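Local coordinates for Card1 endonuclease domain-containing protein (Vibrio cholerae, PDB 1XMX) that is of unknown function but carries a Card1-like endonuclease domain of the PD-(D/E)xK clan and probably binds nucleic acid, at residues D274-Q280 / N292-T298; A337-L341 / W378-A382. The contacts are given in a common frame with arbitrary orientation. Residue numbers count along the deposited sequence, not the author numbering.

Interaction 1 of 2, residues D274-Q280 / N292-T298; sequences DRSLNVQ and NELDVAT
Segments 274-280 and 292-298 are extended chains running antiparallel, paired from Q280-E293 to R275-T298, with a kink in each at 277-278 and 295-296. N292 turns its side chain away, and its OD1 hydrogen-bonds NZ of K324 on helix 321-333. E293 (chi1 and chi2 t) extends on the face of Q280; its CA makes a CA-H...O contact with V279 O, 3.2 Å, as is usual between antiparallel strands. L294 pairs with V279 through N to V279 O, 2.8 Å, and V279 N to L294 O, 2.9 Å; their CB atoms lie 4.1 Å apart. N278 and V279 both oppose L294, a G1 beta bulge in which N278 takes phi/psi 56/54, a left-handed conformation that asparagine tolerates better than most residues with a side chain. Opposite N278, D295 (-56/-57) leaves the extended region, so both chains bend together; its O accepts N278 N, 2.7 Å, and its OD2 receives C309 N. V296, on the face of L277, sets CG2 4.4 Å from L277 CD1 and leans on helix 243-266. A297 N bonds S276 O, 3.1 Å, and S276 N bonds A297 O, 2.8 Å. These small residues share a face with V279 and L294, letting neighbours close in: A297 CB reaches V279 CG2 at 4.0 Å, and S276 and V279 pack on F157. T298 sets CG2 3.9 Å from R275 CB and packs on V262, while OG1 bonds H305 O weakly. The hairpin of strands 279-285 and 288-300 is thus bulged where D295 nears E255 and E308, an acidic cluster consistent with a PD-(D/E)xK nuclease active site.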
ATOM      1  N   ASP A 274      -0.094   8.869   0.121  1.00 21.20           N
ATOM      2  CA  ASP A 274      -0.585   8.363   1.408  1.00 23.07           C
ATOM      3  C   ASP A 274       0.458   7.452   2.111  1.00 22.58           C
ATOM      4  O   ASP A 274       1.231   6.794   1.457  1.00 24.57           O
ATOM      5  CB  ASP A 274      -1.939   7.636   1.283  1.00 23.58           C
ATOM      6  CG  ASP A 274      -2.673   7.552   2.639  1.00 26.15           C
ATOM      7  OD1 ASP A 274      -2.313   8.318   3.558  1.00 29.88           O
ATOM      8  OD2 ASP A 274      -3.599   6.757   2.822  1.00 26.44           O
ATOM      9  N   ARG A 275       0.459   7.396   3.435  1.00 21.97           N
ATOM     10  CA  ARG A 275       1.423   6.549   4.145  1.00 23.97           C
ATOM     11  C   ARG A 275       0.882   6.255   5.490  1.00 23.31           C
ATOM     12  O   ARG A 275       0.187   7.095   6.061  1.00 23.70           O
ATOM     13  CB  ARG A 275       2.786   7.217   4.334  1.00 24.71           C
ATOM     14  CG  ARG A 275       2.651   8.568   4.949  1.00 26.37           C
ATOM     15  CD  ARG A 275       4.017   9.255   5.299  1.00 28.68           C
ATOM     16  NE  ARG A 275       3.653  10.624   5.639  1.00 31.60           N
ATOM     17  CZ  ARG A 275       3.322  11.021   6.863  1.00 33.73           C
ATOM     18  NH1 ARG A 275       3.441  10.184   7.881  1.00 35.82           N
ATOM     19  NH2 ARG A 275       2.934  12.271   7.076  1.00 33.93           N
ATOM     20  N   SER A 276       1.262   5.094   6.033  1.00 22.09           N
ATOM     21  CA  SER A 276       0.773   4.689   7.333  1.00 22.52           C
ATOM     22  C   SER A 276       1.726   3.726   8.002  1.00 22.21           C
ATOM     23  O   SER A 276       2.477   3.057   7.324  1.00 23.79           O
ATOM     24  CB  SER A 276      -0.587   4.033   7.175  1.00 24.43           C
ATOM     25  OG  SER A 276      -1.379   4.394   8.289  1.00 29.46           O
ATOM     26  N   LEU A 277       1.641   3.632   9.328  1.00 21.03           N
ATOM     27  CA  LEU A 277       2.470   2.787  10.169  1.00 19.30           C
ATOM     28  C   LEU A 277       1.618   1.711  10.798  1.00 19.10           C
ATOM     29  O   LEU A 277       0.619   1.996  11.416  1.00 21.00           O
ATOM     30  CB  LEU A 277       3.148   3.643  11.280  1.00 18.52           C
ATOM     31  CG  LEU A 277       4.173   2.996  12.225  1.00 18.31           C
ATOM     32  CD1 LEU A 277       5.325   2.254  11.440  1.00 18.11           C
ATOM     33  CD2 LEU A 277       4.785   4.029  13.211  1.00 19.19           C
ATOM     34  N   ASN A 278       1.997   0.464  10.597  1.00 21.38           N
ATOM     35  CA  ASN A 278       1.357  -0.679  11.245  1.00 23.51           C
ATOM     36  C   ASN A 278      -0.155  -0.764  11.017  1.00 24.63           C
ATOM     37  O   ASN A 278      -0.931  -0.860  11.974  1.00 24.32           O
ATOM     38  CB  ASN A 278       1.695  -0.727  12.742  1.00 24.87           C
ATOM     39  CG  ASN A 278       3.110  -1.243  12.996  1.00 27.79           C
ATOM     40  OD1 ASN A 278       3.487  -2.299  12.476  1.00 29.19           O
ATOM     41  ND2 ASN A 278       3.896  -0.511  13.797  1.00 26.23           N
ATOM     42  N   VAL A 279      -0.556  -0.735   9.750  1.00 22.60           N
ATOM     43  CA  VAL A 279      -1.947  -0.856   9.400  1.00 22.34           C
ATOM     44  C   VAL A 279      -2.420  -2.271   9.763  1.00 23.09           C
ATOM     45  O   VAL A 279      -1.789  -3.257   9.360  1.00 21.21           O
ATOM     46  CB  VAL A 279      -2.123  -0.607   7.890  1.00 21.69           C
ATOM     47  CG1 VAL A 279      -3.599  -0.532   7.556  1.00 21.00           C
ATOM     48  CG2 VAL A 279      -1.416   0.699   7.482  1.00 21.44           C
ATOM     49  N   GLN A 280      -3.478  -2.373  10.571  1.00 23.99           N
ATOM     50  CA  GLN A 280      -4.176  -3.660  10.774  1.00 24.74           C
ATOM     51  C   GLN A 280      -5.192  -3.913   9.643  1.00 24.33           C
ATOM     52  O   GLN A 280      -6.009  -3.074   9.381  1.00 23.49           O
ATOM     53  CB  GLN A 280      -4.888  -3.683  12.125  1.00 27.34           C
ATOM     54  CG  GLN A 280      -4.014  -3.201  13.282  1.00 27.88           C
ATOM     55  CD  GLN A 280      -2.808  -4.112  13.481  1.00 30.10           C
ATOM     56  OE1 GLN A 280      -1.644  -3.673  13.503  1.00 30.84           O
ATOM     57  NE2 GLN A 280      -3.078  -5.393  13.599  1.00 31.23           N
ATOM     58  N   ASN A 292      -3.956  -9.373   8.964  1.00 33.41           N
ATOM     59  CA  ASN A 292      -2.598  -9.143   8.548  1.00 31.02           C
ATOM     60  C   ASN A 292      -2.173  -7.797   9.103  1.00 28.95           C
ATOM     61  O   ASN A 292      -3.013  -7.039   9.524  1.00 27.24           O
ATOM     62  CB  ASN A 292      -2.505  -9.137   7.029  1.00 32.54           C
ATOM     63  CG  ASN A 292      -2.619 -10.536   6.422  1.00 34.17           C
ATOM     64  OD1 ASN A 292      -1.726 -11.402   6.600  1.00 33.35           O
ATOM     65  ND2 ASN A 292      -3.710 -10.759   5.676  1.00 31.24           N
ATOM     66  N   GLU A 293      -0.867  -7.514   9.133  1.00 27.97           N
ATOM     67  CA  GLU A 293      -0.383  -6.173   9.522  1.00 26.94           C
ATOM     68  C   GLU A 293       0.560  -5.632   8.471  1.00 24.00           C
ATOM     69  O   GLU A 293       1.470  -6.322   8.075  1.00 22.83           O
ATOM     70  CB  GLU A 293       0.349  -6.199  10.866  1.00 30.87           C
ATOM     71  CG  GLU A 293       0.975  -4.851  11.219  1.00 33.91           C
ATOM     72  CD  GLU A 293       1.533  -4.844  12.615  1.00 37.73           C
ATOM     73  OE1 GLU A 293       2.655  -5.372  12.829  1.00 37.83           O
ATOM     74  OE2 GLU A 293       0.836  -4.320  13.512  1.00 39.61           O
ATOM     75  N   LEU A 294       0.361  -4.398   8.023  1.00 22.05           N
ATOM     76  CA  LEU A 294       1.292  -3.782   7.072  1.00 19.21           C
ATOM     77  C   LEU A 294       2.227  -2.838   7.839  1.00 20.21           C
ATOM     78  O   LEU A 294       1.784  -1.835   8.408  1.00 21.08           O
ATOM     79  CB  LEU A 294       0.537  -3.041   5.935  1.00 17.98           C
ATOM     80  CG  LEU A 294      -0.627  -3.718   5.264  1.00 17.56           C
ATOM     81  CD1 LEU A 294      -1.255  -2.856   4.202  1.00 17.64           C
ATOM     82  CD2 LEU A 294      -0.228  -5.011   4.618  1.00 18.20           C
ATOM     83  N   ASP A 295       3.511  -3.198   7.923  1.00 19.96           N
ATOM     84  CA  ASP A 295       4.449  -2.432   8.734  1.00 20.38           C
ATOM     85  C   ASP A 295       4.471  -0.953   8.302  1.00 20.77           C
ATOM     86  O   ASP A 295       4.205  -0.063   9.110  1.00 21.15           O
ATOM     87  CB  ASP A 295       5.840  -3.094   8.765  1.00 21.28           C
ATOM     88  CG  ASP A 295       5.817  -4.482   9.415  1.00 23.00           C
ATOM     89  OD1 ASP A 295       4.878  -4.782  10.189  1.00 22.45           O
ATOM     90  OD2 ASP A 295       6.713  -5.311   9.139  1.00 24.20           O
ATOM     91  N   VAL A 296       4.771  -0.701   7.029  1.00 18.94           N
ATOM     92  CA  VAL A 296       4.610   0.632   6.448  1.00 19.49           C
ATOM     93  C   VAL A 296       3.899   0.412   5.139  1.00 19.59           C
ATOM     94  O   VAL A 296       4.311  -0.415   4.313  1.00 22.07           O
ATOM     95  CB  VAL A 296       5.964   1.362   6.191  1.00 19.44           C
ATOM     96  CG1 VAL A 296       5.733   2.848   5.649  1.00 19.76           C
ATOM     97  CG2 VAL A 296       6.813   1.355   7.440  1.00 15.69           C
ATOM     98  N   ALA A 297       2.781   1.090   4.985  1.00 18.73           N
ATOM     99  CA  ALA A 297       2.010   1.042   3.751  1.00 19.14           C
ATOM    100  C   ALA A 297       2.007   2.437   3.137  1.00 19.02           C
ATOM    101  O   ALA A 297       1.836   3.423   3.857  1.00 17.92           O
ATOM    102  CB  ALA A 297       0.582   0.620   4.037  1.00 18.07           C
ATOM    103  N   THR A 298       2.182   2.508   1.810  1.00 19.66           N
ATOM    104  CA  THR A 298       2.000   3.755   1.045  1.00 22.44           C
ATOM    105  C   THR A 298       1.152   3.532  -0.210  1.00 20.84           C
ATOM    106  O   THR A 298       0.944   2.395  -0.655  1.00 21.07           O
ATOM    107  CB  THR A 298       3.329   4.377   0.586  1.00 22.34           C
ATOM    108  OG1 THR A 298       4.012   3.452  -0.260  1.00 25.53           O
ATOM    109  CG2 THR A 298       4.226   4.663   1.743  1.00 21.19           C
TER

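Interaction 2 of 2, residues A337-L341 / W378-A382; sequences ARAML and WFKAA
Residues 338-341, the first part of strand 338-343, are extended and lie beside the last turn of helix 371-380 and the residues after it. The chains run in opposite senses: R338 CA is 8.6 Å from A382 CA, and M340 CA 8.7 Å from W378 CA. R338 and M340, two apart on the strand, point toward the helix; A339 between them points away, its small methyl meeting L325 of helix 321-333.

The polar link is a very short hydrogen bond, R338 NH2 to W378 O at 2.3 Å. A long, flexible arginine (chi1 m, chi2 t, chi3 near 27°) can bridge from strand to helix end, and NH2 also bonds H305 on strand 303-310.

Aromatic contacts centre on W378 (chi1 t, chi2 49°), whose broad indole is clasped between the two strand side chains. Over one face comes the R338 guanidinium, an off-centre cation-pi contact with CZ 4.0 Å from the five-membered-ring centroid; the guanidinium's own opposite face looks onto A381. Over the other face M340 (chi1 and chi2 t) places CB 3.8 Å from the six-membered-ring centroid, a CH-pi contact. M340 SD approaches that centroid obliquely at 4.6 Å, a Met-aromatic contact suited to a pliable, polarisable side chain. H305 meets the indole edge-to-face.

Van der Waals contacts complete the join: W378 CH2 lies 3.7 Å from M340 CB, an apolar pair, and W378 CZ2 3.5 Å from A339 C. Here a C-terminal helix covers one face of a central sheet whose other face carries helix 321-333, consistent with the alpha/beta sandwich of PD-(D/E)xK nucleases.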
ATOM      1  N   ALA A 337       0.250  -3.393  -7.603  1.00 17.48           N
ATOM      2  CA  ALA A 337       0.838  -3.217  -6.258  1.00 15.82           C
ATOM      3  C   ALA A 337       2.312  -3.681  -6.180  1.00 15.28           C
ATOM      4  O   ALA A 337       2.785  -4.557  -6.933  1.00 14.67           O
ATOM      5  CB  ALA A 337      -0.016  -3.823  -5.164  1.00 15.01           C
ATOM      6  N   ARG A 338       3.066  -3.028  -5.313  1.00 17.16           N
ATOM      7  CA  ARG A 338       4.501  -3.335  -5.166  1.00 17.98           C
ATOM      8  C   ARG A 338       4.847  -3.568  -3.703  1.00 16.48           C
ATOM      9  O   ARG A 338       4.240  -2.989  -2.820  1.00 15.60           O
ATOM     10  CB  ARG A 338       5.341  -2.206  -5.726  1.00 19.48           C
ATOM     11  CG  ARG A 338       5.490  -2.422  -7.213  1.00 25.55           C
ATOM     12  CD  ARG A 338       5.797  -1.231  -8.111  1.00 26.56           C
ATOM     13  NE  ARG A 338       6.502  -0.108  -7.511  1.00 28.29           N
ATOM     14  CZ  ARG A 338       7.823   0.111  -7.518  1.00 25.82           C
ATOM     15  NH1 ARG A 338       8.712  -0.742  -8.049  1.00 25.17           N
ATOM     16  NH2 ARG A 338       8.234   1.201  -6.945  1.00 21.37           N
ATOM     17  N   ALA A 339       5.830  -4.418  -3.457  1.00 15.99           N
ATOM     18  CA  ALA A 339       6.229  -4.692  -2.085  1.00 16.36           C
ATOM     19  C   ALA A 339       7.744  -4.821  -1.905  1.00 16.72           C
ATOM     20  O   ALA A 339       8.482  -5.305  -2.760  1.00 17.51           O
ATOM     21  CB  ALA A 339       5.467  -5.951  -1.505  1.00 14.47           C
ATOM     22  N   MET A 340       8.169  -4.409  -0.726  1.00 17.74           N
ATOM     23  CA  MET A 340       9.562  -4.397  -0.363  1.00 15.39           C
ATOM     24  C   MET A 340       9.761  -5.099   1.010  1.00 15.67           C
ATOM     25  O   MET A 340       8.922  -4.985   1.906  1.00 14.94           O
ATOM     26  CB  MET A 340       9.940  -2.938  -0.208  1.00 14.71           C
ATOM     27  CG  MET A 340      11.253  -2.773   0.494  1.00 14.71           C
ATOM     28  SD  MET A 340      11.877  -1.105   0.527  1.00 12.29           S
ATOM     29  CE  MET A 340      12.513  -0.928  -1.192  1.00  9.07           C
ATOM     30  N   LEU A 341      10.876  -5.795   1.180  1.00 16.57           N
ATOM     31  CA  LEU A 341      11.254  -6.244   2.545  1.00 16.48           C
ATOM     32  C   LEU A 341      12.481  -5.468   2.991  1.00 15.52           C
ATOM     33  O   LEU A 341      13.498  -5.470   2.306  1.00 13.57           O
ATOM     34  CB  LEU A 341      11.498  -7.758   2.577  1.00 16.20           C
ATOM     35  CG  LEU A 341      12.122  -8.389   3.814  1.00 17.44           C
ATOM     36  CD1 LEU A 341      11.226  -8.178   5.030  1.00 18.04           C
ATOM     37  CD2 LEU A 341      12.350  -9.905   3.544  1.00 18.81           C
ATOM     38  N   TRP A 378      12.971   3.380  -5.151  1.00 16.75           N
ATOM     39  CA  TRP A 378      11.877   2.401  -5.279  1.00 15.34           C
ATOM     40  C   TRP A 378      10.634   3.180  -5.639  1.00 17.19           C
ATOM     41  O   TRP A 378       9.893   2.786  -6.578  1.00 15.01           O
ATOM     42  CB  TRP A 378      11.623   1.656  -3.974  1.00 14.16           C
ATOM     43  CG  TRP A 378      10.640   0.509  -4.045  1.00 11.70           C
ATOM     44  CD1 TRP A 378      10.616  -0.512  -4.962  1.00 10.47           C
ATOM     45  CD2 TRP A 378       9.579   0.258  -3.122  1.00 12.13           C
ATOM     46  NE1 TRP A 378       9.528  -1.361  -4.697  1.00 10.91           N
ATOM     47  CE2 TRP A 378       8.906  -0.912  -3.552  1.00 11.22           C
ATOM     48  CE3 TRP A 378       9.111   0.919  -1.980  1.00 11.27           C
ATOM     49  CZ2 TRP A 378       7.829  -1.431  -2.856  1.00 11.90           C
ATOM     50  CZ3 TRP A 378       8.026   0.417  -1.321  1.00 10.96           C
ATOM     51  CH2 TRP A 378       7.411  -0.772  -1.747  1.00 11.40           C
ATOM     52  N   PHE A 379      10.449   4.321  -4.961  1.00 16.52           N
ATOM     53  CA  PHE A 379       9.253   5.149  -5.195  1.00 17.42           C
ATOM     54  C   PHE A 379       9.262   5.887  -6.541  1.00 19.35           C
ATOM     55  O   PHE A 379       8.184   6.179  -7.090  1.00 19.55           O
ATOM     56  CB  PHE A 379       9.072   6.183  -4.109  1.00 16.85           C
ATOM     57  CG  PHE A 379       8.741   5.604  -2.749  1.00 19.12           C
ATOM     58  CD1 PHE A 379       7.862   4.522  -2.624  1.00 18.12           C
ATOM     59  CD2 PHE A 379       9.311   6.141  -1.588  1.00 17.76           C
ATOM     60  CE1 PHE A 379       7.507   4.017  -1.354  1.00 18.77           C
ATOM     61  CE2 PHE A 379       8.950   5.631  -0.303  1.00 18.27           C
ATOM     62  CZ  PHE A 379       8.059   4.571  -0.192  1.00 16.94           C
ATOM     63  N   LYS A 380      10.448   6.268  -7.018  1.00 20.73           N
ATOM     64  CA  LYS A 380      10.596   6.858  -8.350  1.00 21.48           C
ATOM     65  C   LYS A 380      10.161   5.852  -9.412  1.00 20.93           C
ATOM     66  O   LYS A 380       9.463   6.229 -10.357  1.00 21.46           O
ATOM     67  CB  LYS A 380      12.017   7.345  -8.646  1.00 21.94           C
ATOM     68  CG  LYS A 380      12.470   8.460  -7.668  1.00 27.88           C
ATOM     69  CD  LYS A 380      13.553   9.356  -8.246  1.00 30.29           C
ATOM     70  CE  LYS A 380      14.733   9.471  -7.242  1.00 32.57           C
ATOM     71  NZ  LYS A 380      15.699  10.561  -7.536  1.00 33.33           N
ATOM     72  N   ALA A 381      10.582   4.601  -9.251  1.00 19.54           N
ATOM     73  CA  ALA A 381      10.182   3.541 -10.165  1.00 19.99           C
ATOM     74  C   ALA A 381       8.680   3.369 -10.277  1.00 19.57           C
ATOM     75  O   ALA A 381       8.217   2.836 -11.274  1.00 22.52           O
ATOM     76  CB  ALA A 381      10.902   2.230  -9.871  1.00 18.84           C
ATOM     77  N   ALA A 382       7.892   3.875  -9.325  1.00 18.83           N
ATOM     78  CA  ALA A 382       6.433   3.863  -9.498  1.00 18.01           C
ATOM     79  C   ALA A 382       5.905   4.764 -10.655  1.00 19.86           C
ATOM     80  O   ALA A 382       4.728   4.656 -11.043  1.00 17.85           O
ATOM     81  CB  ALA A 382       5.682   4.210  -8.147  1.00 17.39           C
TER

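Interaction 1 closes before interaction 2 opens along the chain, and their centres lie about 14 Å apart inside the same Card1-like endonuclease domain. One mixed sheet joins them: strand 288-300 pairs with strand 303-310, which in turn runs parallel to strand 338-343. The two also touch directly, T298 OG1 lying 3.7 Å from F379 CE1 in simple packing. On strand 303-310 between them, E308 lies beside D295 of interaction 1. D295, E308 and K310 fit the D...ExK pattern of the PD-(D/E)xK clan, so interaction 1 probably contributes to a nuclease-type site, while interaction 2 joins the C-terminal helix to the neighbouring strand, whose L341 touches E308 and K310.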